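Local structure of ABC transporter substrate binding protein (Ribose) (Agrobacterium vitis, 5DKV) at residues Y215-L229 against A242-P256. The protein binds alpha-D-tagatopyranose and probably serves as the sugar-binding component of an ABC transporter. Residues are numbered along the deposited sequence; the frame is centred on the assembly and turned at random.
Sequences YARNPDLAGVFGANL and AGQSGTIKVVAFDAP. With T6T (alpha-D-tagatopyranose), chain E.
Strands 223-226 and 249-253 are the parallel pair of a beta-alpha-beta unit whose crossover is helix 229-241, and their C-terminal ends run into the tagatose pocket of this periplasmic binding protein. Five backbone hydrogen bonds zip them together, from Lys249 N to Ala222 O (2.9 Å) through to Phe253 N to Gly226 O. At the far end from the sugar, Ile248 turns its CD1 over one face of the Tyr215 ring, a CH-pi contact 4.2 Å from the centroid, while its CG2 packs on Leu221 CD2 at 4.0 Å. Tyr215 CG stands anti to the backbone N (chi1 175°), which lays the ring beside the carbonyl carbon, where it also meets Ala242 CB and the CG of Gln244. Phe225 and Val251 share the sheet face packed on Ala149 of helix 142-156. Phe253 CD1 comes in at the edge of the Phe225 ring, 3.8 Å from Phe225 CE1; Phe182 meets the same ring. Beyond the strands, Asp254 OD1 accepts a hydrogen bond from the sugar's O3 (2.6 Å) and a weak, bent one from Leu229 N, at the start of the crossover helix. Asp254 OD2 is held by Tyr322 and Gln274. Asn228, the N-cap of that helix, sends ND2 almost straight to T6T O6 (3.1 Å, 171°) and also to Asn202 OD1, while its OD1 bonds Ser231 OG. Leu229 CG packs against the Pro256 ring, 3.9 Å from Pro256 CG. With both its oxygens engaged, the Asp254 carboxylate is fixed in rotation, and the positive end of the helix dipole would be expected to favour its charged form, a strong acceptor for the sugar hydroxyl.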
loop_
_atom_site.group_PDB
_atom_site.type_symbol
_atom_site.label_atom_id
_atom_site.label_comp_id
_atom_site.label_asym_id
_atom_site.label_seq_id
_atom_site.Cartn_x
_atom_site.Cartn_y
_atom_site.Cartn_z
ATOM N N TYR A 215 -9.885 7.926 -22.394
ATOM C CA TYR A 215 -9.184 8.507 -23.523
ATOM C C TYR A 215 -10.097 8.632 -24.743
ATOM O O TYR A 215 -9.999 9.600 -25.496
ATOM C CB TYR A 215 -7.951 7.679 -23.869
ATOM C CG TYR A 215 -7.214 8.146 -25.110
ATOM C CD1 TYR A 215 -6.799 9.456 -25.249
ATOM C CD2 TYR A 215 -6.914 7.254 -26.132
ATOM C CE1 TYR A 215 -6.111 9.873 -26.389
ATOM C CE2 TYR A 215 -6.223 7.667 -27.270
ATOM C CZ TYR A 215 -5.835 8.969 -27.387
ATOM O OH TYR A 215 -5.154 9.361 -28.508
ATOM N N ALA A 216 -10.993 7.676 -24.950
ATOM C CA ALA A 216 -11.867 7.759 -26.109
ATOM C C ALA A 216 -12.857 8.908 -25.948
ATOM O O ALA A 216 -13.215 9.554 -26.930
ATOM C CB ALA A 216 -12.591 6.461 -26.327
ATOM N N ARG A 217 -13.323 9.152 -24.726
ATOM C CA ARG A 217 -14.230 10.282 -24.481
ATOM C C ARG A 217 -13.464 11.599 -24.394
ATOM O O ARG A 217 -14.066 12.679 -24.570
ATOM C CB ARG A 217 -15.041 10.077 -23.195
ATOM C CG ARG A 217 -16.122 9.001 -23.261
ATOM C CD ARG A 217 -16.925 8.954 -21.945
ATOM N NE ARG A 217 -16.089 8.624 -20.779
ATOM C CZ ARG A 217 -15.993 7.412 -20.222
ATOM N NH1 ARG A 217 -16.688 6.373 -20.705
ATOM N NH2 ARG A 217 -15.200 7.233 -19.170
ATOM N N ASN A 218 -12.159 11.509 -24.112
ATOM C CA ASN A 218 -11.288 12.675 -23.914
ATOM C C ASN A 218 -9.945 12.554 -24.636
ATOM O O ASN A 218 -8.926 12.249 -23.991
ATOM C CB ASN A 218 -11.001 12.882 -22.426
ATOM C CG ASN A 218 -12.246 13.027 -21.598
ATOM O OD1 ASN A 218 -12.754 14.143 -21.408
ATOM N ND2 ASN A 218 -12.730 11.917 -21.050
ATOM N N PRO A 219 -9.924 12.781 -25.966
ATOM C CA PRO A 219 -8.681 12.675 -26.745
ATOM C C PRO A 219 -7.602 13.622 -26.257
ATOM O O PRO A 219 -6.442 13.392 -26.567
ATOM C CB PRO A 219 -9.113 13.022 -28.178
ATOM C CG PRO A 219 -10.521 13.461 -28.098
ATOM C CD PRO A 219 -11.100 12.948 -26.833
ATOM N N ASP A 220 -7.979 14.633 -25.479
ATOM C CA ASP A 220 -7.028 15.595 -24.936
ATOM C C ASP A 220 -6.536 15.223 -23.518
ATOM O O ASP A 220 -5.885 16.041 -22.867
ATOM C CB ASP A 220 -7.654 17.003 -24.927
ATOM C CG ASP A 220 -8.990 17.072 -24.162
ATOM O OD1 ASP A 220 -9.605 16.022 -23.881
ATOM O OD2 ASP A 220 -9.443 18.196 -23.855
ATOM N N LEU A 221 -6.865 14.013 -23.056
ATOM C CA LEU A 221 -6.443 13.535 -21.730
ATOM C C LEU A 221 -4.944 13.739 -21.562
ATOM O O LEU A 221 -4.157 13.329 -22.409
ATOM C CB LEU A 221 -6.802 12.064 -21.538
ATOM C CG LEU A 221 -6.381 11.438 -20.197
ATOM C CD1 LEU A 221 -7.214 12.000 -19.038
ATOM C CD2 LEU A 221 -6.458 9.923 -20.219
ATOM N N ALA A 222 -4.554 14.390 -20.467
ATOM C CA ALA A 222 -3.160 14.710 -20.216
ATOM C C ALA A 222 -2.426 13.706 -19.322
ATOM O O ALA A 222 -1.241 13.475 -19.529
ATOM C CB ALA A 222 -3.071 16.119 -19.599
ATOM N N GLY A 223 -3.099 13.123 -18.338
ATOM C CA GLY A 223 -2.418 12.187 -17.453
ATOM C C GLY A 223 -3.333 11.401 -16.541
ATOM O O GLY A 223 -4.544 11.626 -16.486
ATOM N N VAL A 224 -2.731 10.450 -15.829
ATOM C CA VAL A 224 -3.455 9.560 -14.935
ATOM C C VAL A 224 -2.561 9.208 -13.771
ATOM O O VAL A 224 -1.355 9.039 -13.933
ATOM C CB VAL A 224 -3.913 8.292 -15.675
ATOM C CG1 VAL A 224 -2.752 7.596 -16.311
ATOM C CG2 VAL A 224 -4.649 7.339 -14.759
ATOM N N PHE A 225 -3.175 9.091 -12.598
ATOM C CA PHE A 225 -2.494 8.662 -11.380
ATOM C C PHE A 225 -3.094 7.343 -10.964
ATOM O O PHE A 225 -4.276 7.282 -10.656
ATOM C CB PHE A 225 -2.645 9.710 -10.271
ATOM C CG PHE A 225 -2.315 9.189 -8.865
ATOM C CD1 PHE A 225 -1.160 8.467 -8.628
ATOM C CD2 PHE A 225 -3.166 9.454 -7.795
ATOM C CE1 PHE A 225 -0.856 8.019 -7.336
ATOM C CE2 PHE A 225 -2.883 9.004 -6.523
ATOM C CZ PHE A 225 -1.733 8.291 -6.289
ATOM N N GLY A 226 -2.285 6.282 -10.974
ATOM C CA GLY A 226 -2.726 4.987 -10.478
ATOM C C GLY A 226 -2.386 4.870 -9.008
ATOM O O GLY A 226 -1.202 4.891 -8.624
ATOM N N ALA A 227 -3.408 4.719 -8.178
ATOM C CA ALA A 227 -3.233 4.947 -6.765
ATOM C C ALA A 227 -2.708 3.719 -6.013
ATOM O O ALA A 227 -2.468 3.823 -4.825
ATOM C CB ALA A 227 -4.531 5.420 -6.150
ATOM N N ASN A 228 -2.494 2.596 -6.701
ATOM C CA ASN A 228 -1.762 1.468 -6.127
ATOM C C ASN A 228 -1.129 0.683 -7.267
ATOM O O ASN A 228 -1.290 1.024 -8.443
ATOM C CB ASN A 228 -2.651 0.560 -5.243
ATOM C CG ASN A 228 -3.444 -0.483 -6.034
ATOM O OD1 ASN A 228 -3.830 -0.242 -7.172
ATOM N ND2 ASN A 228 -3.748 -1.616 -5.391
ATOM N N LEU A 229 -0.367 -0.336 -6.894
ATOM C CA LEU A 229 0.388 -1.125 -7.865
ATOM C C LEU A 229 -0.424 -1.492 -9.101
ATOM O O LEU A 229 -0.041 -1.163 -10.246
ATOM C CB LEU A 229 0.892 -2.393 -7.194
ATOM C CG LEU A 229 1.985 -3.171 -7.912
ATOM C CD1 LEU A 229 2.792 -4.004 -6.912
ATOM C CD2 LEU A 229 1.436 -4.072 -8.997
ATOM N N ALA A 242 -3.076 1.926 -26.245
ATOM C CA ALA A 242 -3.721 2.997 -26.992
ATOM C C ALA A 242 -2.765 3.732 -27.923
ATOM O O ALA A 242 -3.184 4.619 -28.662
ATOM C CB ALA A 242 -4.348 3.987 -26.038
ATOM N N GLY A 243 -1.481 3.403 -27.854
ATOM C CA GLY A 243 -0.473 4.118 -28.626
ATOM C C GLY A 243 -0.043 5.478 -28.090
ATOM O O GLY A 243 0.546 6.277 -28.827
ATOM N N GLN A 244 -0.312 5.748 -26.818
ATOM C CA GLN A 244 -0.093 7.081 -26.282
ATOM C C GLN A 244 1.057 7.178 -25.280
ATOM O O GLN A 244 1.120 8.132 -24.506
ATOM C CB GLN A 244 -1.374 7.588 -25.640
ATOM C CG GLN A 244 -2.540 7.656 -26.622
ATOM C CD GLN A 244 -2.213 8.432 -27.889
ATOM O OE1 GLN A 244 -1.714 9.544 -27.828
ATOM N NE2 GLN A 244 -2.481 7.825 -29.050
ATOM N N SER A 245 1.979 6.230 -25.326
ATOM C CA SER A 245 3.102 6.253 -24.402
ATOM C C SER A 245 3.856 7.562 -24.531
ATOM O O SER A 245 4.197 7.983 -25.647
ATOM C CB SER A 245 4.037 5.083 -24.647
ATOM O OG SER A 245 5.137 5.165 -23.758
ATOM N N GLY A 246 4.079 8.220 -23.399
ATOM C CA GLY A 246 4.773 9.496 -23.358
ATOM C C GLY A 246 3.897 10.720 -23.606
ATOM O O GLY A 246 4.290 11.849 -23.320
ATOM N N THR A 247 2.723 10.501 -24.173
ATOM C CA THR A 247 1.765 11.580 -24.424
ATOM C C THR A 247 0.785 11.730 -23.264
ATOM O O THR A 247 0.568 12.829 -22.755
ATOM C CB THR A 247 1.005 11.326 -25.718
ATOM O OG1 THR A 247 1.955 11.247 -26.788
ATOM C CG2 THR A 247 0.005 12.450 -25.994
ATOM N N ILE A 248 0.177 10.624 -22.862
ATOM C CA ILE A 248 -0.609 10.601 -21.633
ATOM C C ILE A 248 0.366 10.265 -20.521
ATOM O O ILE A 248 0.908 9.174 -20.507
ATOM C CB ILE A 248 -1.749 9.578 -21.669
ATOM C CG1 ILE A 248 -2.751 9.887 -22.794
ATOM C CG2 ILE A 248 -2.479 9.546 -20.344
ATOM C CD1 ILE A 248 -3.766 8.740 -23.043
ATOM N N LYS A 249 0.560 11.198 -19.586
ATOM C CA LYS A 249 1.591 11.043 -18.563
ATOM C C LYS A 249 1.028 10.128 -17.493
ATOM O O LYS A 249 -0.162 10.191 -17.170
ATOM C CB LYS A 249 1.995 12.390 -17.959
ATOM C CG LYS A 249 2.487 13.428 -18.981
ATOM C CD LYS A 249 3.678 12.929 -19.771
ATOM C CE LYS A 249 4.256 14.041 -20.680
ATOM N NZ LYS A 249 5.410 13.553 -21.485
ATOM N N VAL A 250 1.885 9.288 -16.926
ATOM C CA VAL A 250 1.460 8.373 -15.880
ATOM C C VAL A 250 2.318 8.525 -14.647
ATOM O O VAL A 250 3.554 8.538 -14.723
ATOM C CB VAL A 250 1.520 6.907 -16.354
ATOM C CG1 VAL A 250 1.097 5.930 -15.222
ATOM C CG2 VAL A 250 0.667 6.706 -17.602
ATOM N N VAL A 251 1.644 8.664 -13.504
ATOM C CA VAL A 251 2.284 8.568 -12.207
ATOM C C VAL A 251 1.672 7.351 -11.554
ATOM O O VAL A 251 0.463 7.240 -11.424
ATOM C CB VAL A 251 2.093 9.836 -11.321
ATOM C CG1 VAL A 251 2.626 9.613 -9.915
ATOM C CG2 VAL A 251 2.791 11.009 -11.956
ATOM N N ALA A 252 2.544 6.429 -11.165
ATOM C CA ALA A 252 2.128 5.156 -10.631
ATOM C C ALA A 252 2.605 5.002 -9.215
ATOM O O ALA A 252 3.784 5.174 -8.928
ATOM C CB ALA A 252 2.673 4.029 -11.476
ATOM N N PHE A 253 1.681 4.660 -8.330
ATOM C CA PHE A 253 2.031 4.305 -6.969
ATOM C C PHE A 253 2.592 2.901 -6.941
ATOM O O PHE A 253 2.185 2.058 -7.731
ATOM C CB PHE A 253 0.807 4.387 -6.052
ATOM C CG PHE A 253 1.094 4.996 -4.700
ATOM C CD1 PHE A 253 1.186 6.358 -4.545
ATOM C CD2 PHE A 253 1.251 4.185 -3.571
ATOM C CE1 PHE A 253 1.448 6.922 -3.328
ATOM C CE2 PHE A 253 1.503 4.757 -2.330
ATOM C CZ PHE A 253 1.597 6.117 -2.208
ATOM N N ASP A 254 3.519 2.670 -6.015
ATOM C CA ASP A 254 4.234 1.404 -5.828
ATOM C C ASP A 254 5.280 1.200 -6.921
ATOM O O ASP A 254 5.368 1.986 -7.871
ATOM C CB ASP A 254 3.266 0.212 -5.717
ATOM C CG ASP A 254 2.415 0.292 -4.454
ATOM O OD1 ASP A 254 1.158 0.270 -4.553
ATOM O OD2 ASP A 254 3.026 0.399 -3.354
ATOM N N ALA A 255 6.133 0.203 -6.725
ATOM C CA ALA A 255 7.314 0.036 -7.584
ATOM C C ALA A 255 7.603 -1.435 -7.879
ATOM O O ALA A 255 8.626 -1.985 -7.453
ATOM C CB ALA A 255 8.510 0.699 -6.947
ATOM N N PRO A 256 6.714 -2.083 -8.635
ATOM C CA PRO A 256 7.052 -3.431 -9.086
ATOM C C PRO A 256 8.216 -3.389 -10.076
ATOM O O PRO A 256 8.545 -2.322 -10.601
ATOM C CB PRO A 256 5.771 -3.915 -9.760
ATOM C CG PRO A 256 5.072 -2.694 -10.176
ATOM C CD PRO A 256 5.420 -1.624 -9.173
HETATM O O3 T6T E . -0.522 -0.155 -2.562
HETATM C C3 T6T E . -0.322 -1.342 -1.806
HETATM C C4 T6T E . -0.939 -1.176 -0.485
HETATM O O4 T6T E . -0.279 -0.062 0.222
HETATM C C5 T6T E . -2.379 -0.936 -0.614
HETATM O O5 T6T E . -3.026 -0.890 0.669
HETATM C C6 T6T E . -3.078 -2.064 -1.353
HETATM O O6 T6T E . -2.436 -2.260 -2.648
HETATM C C2 T6T E . -1.014 -2.521 -2.514
HETATM O O2 T6T E . -0.773 -3.676 -1.746
HETATM C C1 T6T E . -0.603 -2.731 -3.917
HETATM O O1 T6T E . 0.759 -2.997 -4.033
HETATM O O HOH W 1 0.066 15.070 -21.228
HETATM O O HOH W 2 1.998 0.757 -10.382
#